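Local coordinates for protein C-type lectin domain family 4, member a4 (PDB 3VYK) that binds N-glycans through a calcium-dependent C-type lectin domain that recognises bisecting N-acetylglucosamine, and probably serves as an inhibitory receptor on dendritic cells, at residues V40-Q45 / D49-N54; I102-T107 / G111-P116. One frame throughout, in Å; residues are numbered along the deposited sequence.

Interaction 1. Residues V40-Q45 / D49-N54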
loop_
_atom_site.group_PDB
_atom_site.type_symbol
_atom_site.label_atom_id
_atom_site.label_comp_id
_atom_site.label_asym_id
_atom_site.label_seq_id
_atom_site.Cartn_x
_atom_site.Cartn_y
_atom_site.Cartn_z
ATOM N N VAL A 40 0.716 -4.613 0.162
ATOM C CA VAL A 40 2.121 -4.318 0.452
ATOM C C VAL A 40 2.377 -3.755 1.853
ATOM O O VAL A 40 1.621 -2.933 2.368
ATOM C CB VAL A 40 2.726 -3.427 -0.652
ATOM C CG1 VAL A 40 2.138 -2.023 -0.626
ATOM C CG2 VAL A 40 4.242 -3.411 -0.570
ATOM N N VAL A 41 3.455 -4.232 2.461
ATOM C CA VAL A 41 3.903 -3.786 3.765
ATOM C C VAL A 41 5.262 -3.127 3.552
ATOM O O VAL A 41 6.174 -3.756 3.028
ATOM C CB VAL A 41 4.004 -4.993 4.732
ATOM C CG1 VAL A 41 4.759 -4.625 5.996
ATOM C CG2 VAL A 41 2.606 -5.521 5.065
ATOM N N ILE A 42 5.381 -1.854 3.926
ATOM C CA ILE A 42 6.527 -1.033 3.516
ATOM C C ILE A 42 7.415 -0.738 4.721
ATOM O O ILE A 42 6.973 -0.102 5.681
ATOM C CB ILE A 42 6.027 0.269 2.866
ATOM C CG1 ILE A 42 5.154 -0.054 1.650
ATOM C CG2 ILE A 42 7.200 1.152 2.443
ATOM C CD1 ILE A 42 4.405 1.142 1.094
ATOM N N HIS A 43 8.668 -1.196 4.667
ATOM C CA HIS A 43 9.554 -1.076 5.829
ATOM C C HIS A 43 10.750 -0.175 5.682
ATOM O O HIS A 43 11.540 -0.050 6.614
ATOM C CB HIS A 43 9.973 -2.451 6.333
ATOM C CG HIS A 43 8.923 -3.128 7.176
ATOM N ND1 HIS A 43 8.464 -2.596 8.325
ATOM C CD2 HIS A 43 8.245 -4.332 6.999
ATOM C CE1 HIS A 43 7.532 -3.419 8.856
ATOM N NE2 HIS A 43 7.396 -4.474 8.041
ATOM N N SER A 44 10.868 0.497 4.542
ATOM C CA SER A 44 11.991 1.412 4.298
ATOM C C SER A 44 11.657 2.379 3.188
ATOM O O SER A 44 10.749 2.134 2.377
ATOM C CB SER A 44 13.253 0.631 3.907
ATOM O OG SER A 44 13.075 -0.032 2.656
ATOM N N GLN A 45 12.407 3.481 3.139
ATOM C CA GLN A 45 12.307 4.397 2.004
ATOM C C GLN A 45 12.710 3.726 0.693
ATOM O O GLN A 45 12.137 4.020 -0.343
ATOM C CB GLN A 45 13.100 5.695 2.184
ATOM C CG GLN A 45 12.786 6.668 1.053
ATOM C CD GLN A 45 13.275 8.084 1.266
ATOM O OE1 GLN A 45 13.492 8.829 0.290
ATOM N NE2 GLN A 45 13.440 8.477 2.519
ATOM N N ASP A 49 10.276 4.027 -2.376
ATOM C CA ASP A 49 10.710 4.595 -3.653
ATOM C C ASP A 49 10.687 3.574 -4.804
ATOM O O ASP A 49 10.384 3.926 -5.949
ATOM C CB ASP A 49 12.109 5.208 -3.523
ATOM C CG ASP A 49 12.125 6.504 -2.729
ATOM O OD1 ASP A 49 11.063 7.108 -2.504
ATOM O OD2 ASP A 49 13.216 6.939 -2.323
ATOM N N PHE A 50 10.997 2.315 -4.501
ATOM C CA PHE A 50 10.849 1.253 -5.493
ATOM C C PHE A 50 9.385 1.153 -5.930
ATOM O O PHE A 50 9.085 1.104 -7.121
ATOM C CB PHE A 50 11.349 -0.105 -4.979
ATOM C CG PHE A 50 10.994 -1.244 -5.903
ATOM C CD1 PHE A 50 9.843 -2.013 -5.692
ATOM C CD2 PHE A 50 11.788 -1.514 -7.022
ATOM C CE1 PHE A 50 9.510 -3.037 -6.566
ATOM C CE2 PHE A 50 11.459 -2.529 -7.884
ATOM C CZ PHE A 50 10.316 -3.285 -7.668
ATOM N N ILE A 51 8.481 1.118 -4.957
ATOM C CA ILE A 51 7.066 0.963 -5.267
ATOM C C ILE A 51 6.565 2.140 -6.099
ATOM O O ILE A 51 5.956 1.929 -7.159
ATOM C CB ILE A 51 6.225 0.772 -3.993
ATOM C CG1 ILE A 51 6.527 -0.592 -3.358
ATOM C CG2 ILE A 51 4.733 0.910 -4.302
ATOM C CD1 ILE A 51 6.192 -0.665 -1.884
ATOM N N THR A 52 6.846 3.367 -5.669
ATOM C CA THR A 52 6.296 4.520 -6.397
ATOM C C THR A 52 6.842 4.674 -7.820
ATOM O O THR A 52 6.149 5.189 -8.692
ATOM C CB THR A 52 6.409 5.842 -5.615
ATOM O OG1 THR A 52 7.786 6.200 -5.453
ATOM C CG2 THR A 52 5.727 5.721 -4.266
ATOM N N SER A 53 8.064 4.204 -8.058
ATOM C CA SER A 53 8.629 4.215 -9.411
ATOM C C SER A 53 7.768 3.426 -10.401
ATOM O O SER A 53 7.818 3.679 -11.606
ATOM C CB SER A 53 10.069 3.674 -9.399
ATOM O OG SER A 53 10.100 2.265 -9.444
ATOM N N ASN A 54 6.998 2.475 -9.874
ATOM C CA ASN A 54 6.166 1.568 -10.659
ATOM C C ASN A 54 4.693 1.985 -10.788
ATOM O O ASN A 54 3.893 1.246 -11.366
ATOM C CB ASN A 54 6.254 0.162 -10.060
ATOM C CG ASN A 54 7.571 -0.518 -10.371
ATOM O OD1 ASN A 54 8.493 -0.539 -9.552
ATOM N ND2 ASN A 54 7.668 -1.075 -11.568
#

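Interaction 2. Residues I102-T107 / G111-P116. With CA (calcium ion), chain C; NAG (2-acetamido-2-deoxy-beta-D-glucopyranose), chain B; MAN (alpha-D-mannopyranose), chain D; NAG (2-acetamido-2-deoxy-beta-D-glucopyranose), chain E.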
loop_
_atom_site.group_PDB
_atom_site.type_symbol
_atom_site.label_atom_id
_atom_site.label_comp_id
_atom_site.label_asym_id
_atom_site.label_seq_id
_atom_site.Cartn_x
_atom_site.Cartn_y
_atom_site.Cartn_z
ATOM N N ILE A 102 -3.803 4.762 1.268
ATOM C CA ILE A 102 -3.296 4.676 -0.092
ATOM C C ILE A 102 -2.002 5.453 -0.267
ATOM O O ILE A 102 -1.735 6.420 0.449
ATOM C CB ILE A 102 -4.306 5.184 -1.167
ATOM C CG1 ILE A 102 -4.713 6.648 -0.929
ATOM C CG2 ILE A 102 -5.490 4.232 -1.266
ATOM C CD1 ILE A 102 -5.559 7.244 -2.047
ATOM N N ILE A 103 -1.214 4.998 -1.233
ATOM C CA ILE A 103 -0.174 5.814 -1.842
ATOM C C ILE A 103 -0.847 6.597 -2.968
ATOM O O ILE A 103 -1.494 6.016 -3.843
ATOM C CB ILE A 103 0.959 4.938 -2.420
ATOM C CG1 ILE A 103 1.653 4.160 -1.304
ATOM C CG2 ILE A 103 1.967 5.790 -3.189
ATOM C CD1 ILE A 103 2.703 3.183 -1.797
ATOM N N ASN A 104 -0.690 7.911 -2.947
ATOM C CA ASN A 104 -1.108 8.744 -4.083
ATOM C C ASN A 104 -0.135 9.888 -4.332
ATOM O O ASN A 104 0.769 10.159 -3.521
ATOM C CB ASN A 104 -2.584 9.214 -3.959
ATOM C CG ASN A 104 -2.819 10.183 -2.807
ATOM O OD1 ASN A 104 -1.922 10.505 -2.051
ATOM N ND2 ASN A 104 -4.066 10.652 -2.665
ATOM N N HIS A 105 -0.305 10.536 -5.480
ATOM C CA HIS A 105 0.622 11.558 -5.920
ATOM C C HIS A 105 0.021 12.932 -5.874
ATOM O O HIS A 105 -1.130 13.126 -6.265
ATOM C CB HIS A 105 1.094 11.237 -7.324
ATOM C CG HIS A 105 2.248 12.079 -7.771
ATOM N ND1 HIS A 105 2.082 13.223 -8.476
ATOM C CD2 HIS A 105 3.615 11.928 -7.575
ATOM C CE1 HIS A 105 3.287 13.766 -8.728
ATOM N NE2 HIS A 105 4.226 12.978 -8.173
ATOM N N LYS A 106 0.803 13.879 -5.370
ATOM C CA LYS A 106 0.395 15.283 -5.255
ATOM C C LYS A 106 1.521 16.152 -5.803
ATOM O O LYS A 106 2.531 15.632 -6.275
ATOM C CB LYS A 106 0.056 15.639 -3.795
ATOM C CG LYS A 106 -1.162 14.899 -3.263
ATOM C CD LYS A 106 -1.406 15.065 -1.763
ATOM C CE LYS A 106 -2.144 16.352 -1.438
ATOM N NZ LYS A 106 -2.604 16.298 -0.029
ATOM N N THR A 107 1.344 17.472 -5.758
ATOM C CA THR A 107 2.357 18.389 -6.289
ATOM C C THR A 107 3.687 18.250 -5.546
ATOM O O THR A 107 4.757 18.457 -6.118
ATOM C CB THR A 107 1.883 19.854 -6.241
ATOM O OG1 THR A 107 1.647 20.240 -4.881
ATOM C CG2 THR A 107 0.597 20.026 -7.040
ATOM N N GLY A 111 3.096 10.022 -1.570
ATOM C CA GLY A 111 2.955 9.899 -0.124
ATOM C C GLY A 111 1.743 9.082 0.264
ATOM O O GLY A 111 0.984 8.609 -0.594
ATOM N N TRP A 112 1.573 8.923 1.568
ATOM C CA TRP A 112 0.454 8.158 2.116
ATOM C C TRP A 112 -0.660 9.064 2.557
ATOM O O TRP A 112 -0.430 10.142 3.122
ATOM C CB TRP A 112 0.885 7.367 3.336
ATOM C CG TRP A 112 1.981 6.353 3.141
ATOM C CD1 TRP A 112 2.560 5.893 1.958
ATOM C CD2 TRP A 112 2.630 5.603 4.215
ATOM N NE1 TRP A 112 3.537 4.959 2.239
ATOM C CE2 TRP A 112 3.609 4.726 3.572
ATOM C CE3 TRP A 112 2.505 5.580 5.603
ATOM C CZ2 TRP A 112 4.435 3.875 4.316
ATOM C CZ3 TRP A 112 3.336 4.722 6.331
ATOM C CH2 TRP A 112 4.263 3.882 5.696
ATOM N N ASN A 113 -1.893 8.606 2.333
ATOM C CA ASN A 113 -3.084 9.335 2.790
ATOM C C ASN A 113 -4.067 8.335 3.360
ATOM O O ASN A 113 -4.319 7.305 2.749
ATOM C CB ASN A 113 -3.717 10.095 1.619
ATOM C CG ASN A 113 -5.057 10.724 1.974
ATOM O OD1 ASN A 113 -5.278 11.196 3.091
ATOM N ND2 ASN A 113 -5.953 10.758 0.983
ATOM N N ASP A 114 -4.601 8.635 4.542
ATOM C CA ASP A 114 -5.725 7.847 5.045
ATOM C C ASP A 114 -6.991 8.176 4.261
ATOM O O ASP A 114 -7.292 9.362 3.979
ATOM C CB ASP A 114 -5.934 7.999 6.565
ATOM C CG ASP A 114 -6.257 9.422 7.000
ATOM O OD1 ASP A 114 -5.847 10.393 6.311
ATOM O OD2 ASP A 114 -6.899 9.545 8.076
ATOM N N ILE A 115 -7.684 7.088 3.895
ATOM C CA ILE A 115 -8.952 7.155 3.154
ATOM C C ILE A 115 -9.968 6.116 3.676
ATOM O O ILE A 115 -9.618 5.202 4.426
ATOM C CB ILE A 115 -8.753 6.947 1.627
ATOM C CG1 ILE A 115 -8.355 5.505 1.277
ATOM C CG2 ILE A 115 -7.761 7.964 1.061
ATOM C CD1 ILE A 115 -8.721 5.145 -0.148
ATOM N N PRO A 116 -11.247 6.248 3.264
ATOM C CA PRO A 116 -12.198 5.222 3.651
ATOM C C PRO A 116 -11.889 3.898 2.962
ATOM O O PRO A 116 -11.592 3.863 1.761
ATOM C CB PRO A 116 -13.539 5.801 3.171
ATOM C CG PRO A 116 -13.301 7.273 3.081
ATOM C CD PRO A 116 -11.909 7.335 2.526
HETATM CA CA CA C . -6.963 11.631 4.684
HETATM C C1 NAG B . -8.826 11.770 -1.232
HETATM C C2 NAG B . -7.654 11.694 -2.223
HETATM C C3 NAG B . -8.033 10.917 -3.484
HETATM C C4 NAG B . -8.700 9.589 -3.121
HETATM C C5 NAG B . -9.820 9.785 -2.093
HETATM C C6 NAG B . -10.375 8.466 -1.571
HETATM C C7 NAG B . -6.137 13.594 -1.908
HETATM C C8 NAG B . -5.867 15.033 -2.217
HETATM N N2 NAG B . -7.222 13.060 -2.468
HETATM O O3 NAG B . -6.859 10.657 -4.231
HETATM O O4 NAG B . -9.217 8.973 -4.275
HETATM O O5 NAG B . -9.311 10.466 -0.961
HETATM O O6 NAG B . -11.396 7.950 -2.398
HETATM O O7 NAG B . -5.386 12.957 -1.157
HETATM C C1 MAN D . -9.644 14.372 0.309
HETATM C C2 MAN D . -9.345 12.950 0.790
HETATM C C3 MAN D . -8.818 12.969 2.232
HETATM C C4 MAN D . -7.625 13.906 2.325
HETATM C C5 MAN D . -8.024 15.309 1.818
HETATM C C6 MAN D . -6.847 16.288 1.841
HETATM O O2 MAN D . -8.346 12.416 -0.056
HETATM O O3 MAN D . -8.345 11.720 2.745
HETATM O O4 MAN D . -7.198 13.799 3.682
HETATM O O5 MAN D . -8.519 15.214 0.487
HETATM O O6 MAN D . -7.322 17.586 1.497
HETATM C C1 NAG E . -13.529 13.418 -0.859
HETATM C C2 NAG E . -13.893 12.779 -2.195
HETATM C C3 NAG E . -14.641 11.468 -1.962
HETATM C C4 NAG E . -13.898 10.555 -0.981
HETATM C C5 NAG E . -13.497 11.350 0.260
HETATM C C6 NAG E . -12.646 10.519 1.219
HETATM C C7 NAG E . -14.246 14.432 -3.976
HETATM C C8 NAG E . -15.256 15.313 -4.658
HETATM N N2 NAG E . -14.725 13.688 -2.975
HETATM O O3 NAG E . -14.794 10.823 -3.205
HETATM O O4 NAG E . -14.741 9.479 -0.625
HETATM O O5 NAG E . -12.759 12.515 -0.083
HETATM O O6 NAG E . -12.566 11.166 2.470
HETATM O O7 NAG E . -13.070 14.443 -4.347
#

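Interaction 1. Residues V40-Q45 / D49-N54
The backbone N of Asp49 donates a nearly straight hydrogen bond to Gln45 O, 2.8 Å between N and O, which makes the first turn of helix 45-53. The side chains of Gln45 and Asp49 lie on this same turn. The carboxylate of Asp49 comes up to the aliphatic part of Gln45, with OD2 3.4 Å from Gln45 CG. The amide and carboxylate planes are almost perpendicular, 88° apart. This end of the contact is exposed. Ser44 is the N-cap residue; its OG caps the helix start and hydrogen-bonds the Glu47 carboxylate, which also accepts the backbone N of His43. Within the C-type lectin fold, the contact is where the loop after strand 38-39 turns into the second helix and folds back against it. Two residues further along the helix, the contact becomes buried and apolar. Ile51 CG1 sits anti to the carbonyl carbon (chi1 -69°), and the chain extends beyond it (chi2 158°), putting CD1 at the loop. That methyl meets Val40 CG2 at 3.6 Å, tip to tip. It also approaches Ile42 CG1 at 3.7 Å, so one methyl touches two loop residues. Val40 and Ile42 also pack on Ile63 of strand 61-67.

Interaction 2. Residues I102-T107 / G111-P116
Asn104 and Asn113, on neighbouring strands, cross obliquely at the sugar site. Asn104 OD1 lies 4.1 Å from Asn113 CB, and the two amide planes are only 20° apart. Asn104 CG sits between the backbone N and carbonyl carbon (chi1 67°, chi2 -2°), turning ND2 to the sugar. Asn104 ND2 gives two hydrogen bonds to one N-acetylglucosamine: to O7 at 3.1 Å and to O3 at 3.2 Å. This sugar is joined to O2 of the mannose. Asn113 binds the calcium ion with its side chain, and its amide also lies close to this N-acetylglucosamine. Asp114 adds both its backbone O and its OD1, the latter 2.3 Å from the calcium. Mannose O3 and O4 complete the link from metal to glycan, with Glu92, Asn94 and Glu98 as further protein ligands. Trp112, Asn113 and Asp114 form the WND motif of C-type lectins. The motif lies on the second strand of an antiparallel hairpin. Ile102 and Asn113 are a hydrogen-bonded pair, with Ile102 N 3.0 Å from Asn113 O; Asn104 and Gly111 form another. On the sugar side, Ile102 CG2 meets Ile115 CD1 at 3.5 Å, the side chains crossing near a right angle. Ile115 CG2 also touches the N-acetylglucosamine held by Asn104, 3.6 Å from its O5. On the reverse face, Ile103 CG1 lies 3.8 Å from Trp112 CD1, while the indole NE1 bonds to Gln48.

How the interactions relate
Interaction 1 comes first along the chain and is complete before interaction 2 begins. Their centres are about 13 Å apart, and both belong to the same C-type lectin domain. Interaction 1 joins helix 45-53 to the loop before it. Interaction 2 joins strands 100-106 and 109-115. The two touch where the helix and the loop before it pack on the hairpin: Ile103 CD1 lies 3.9 Å from both Ile42 CD1 and Ile51 CG2, and Thr52 meets Ile103 as well. Strand 61-67 runs beside strand 100-106 and is packed on by residues of both contacts. The hairpin face with Ile103 and Trp112 thus lies against the helix, while the face with Asn104 and Asn113 meets the glycan. Interaction 1 itself lies away from the calcium and sugar site.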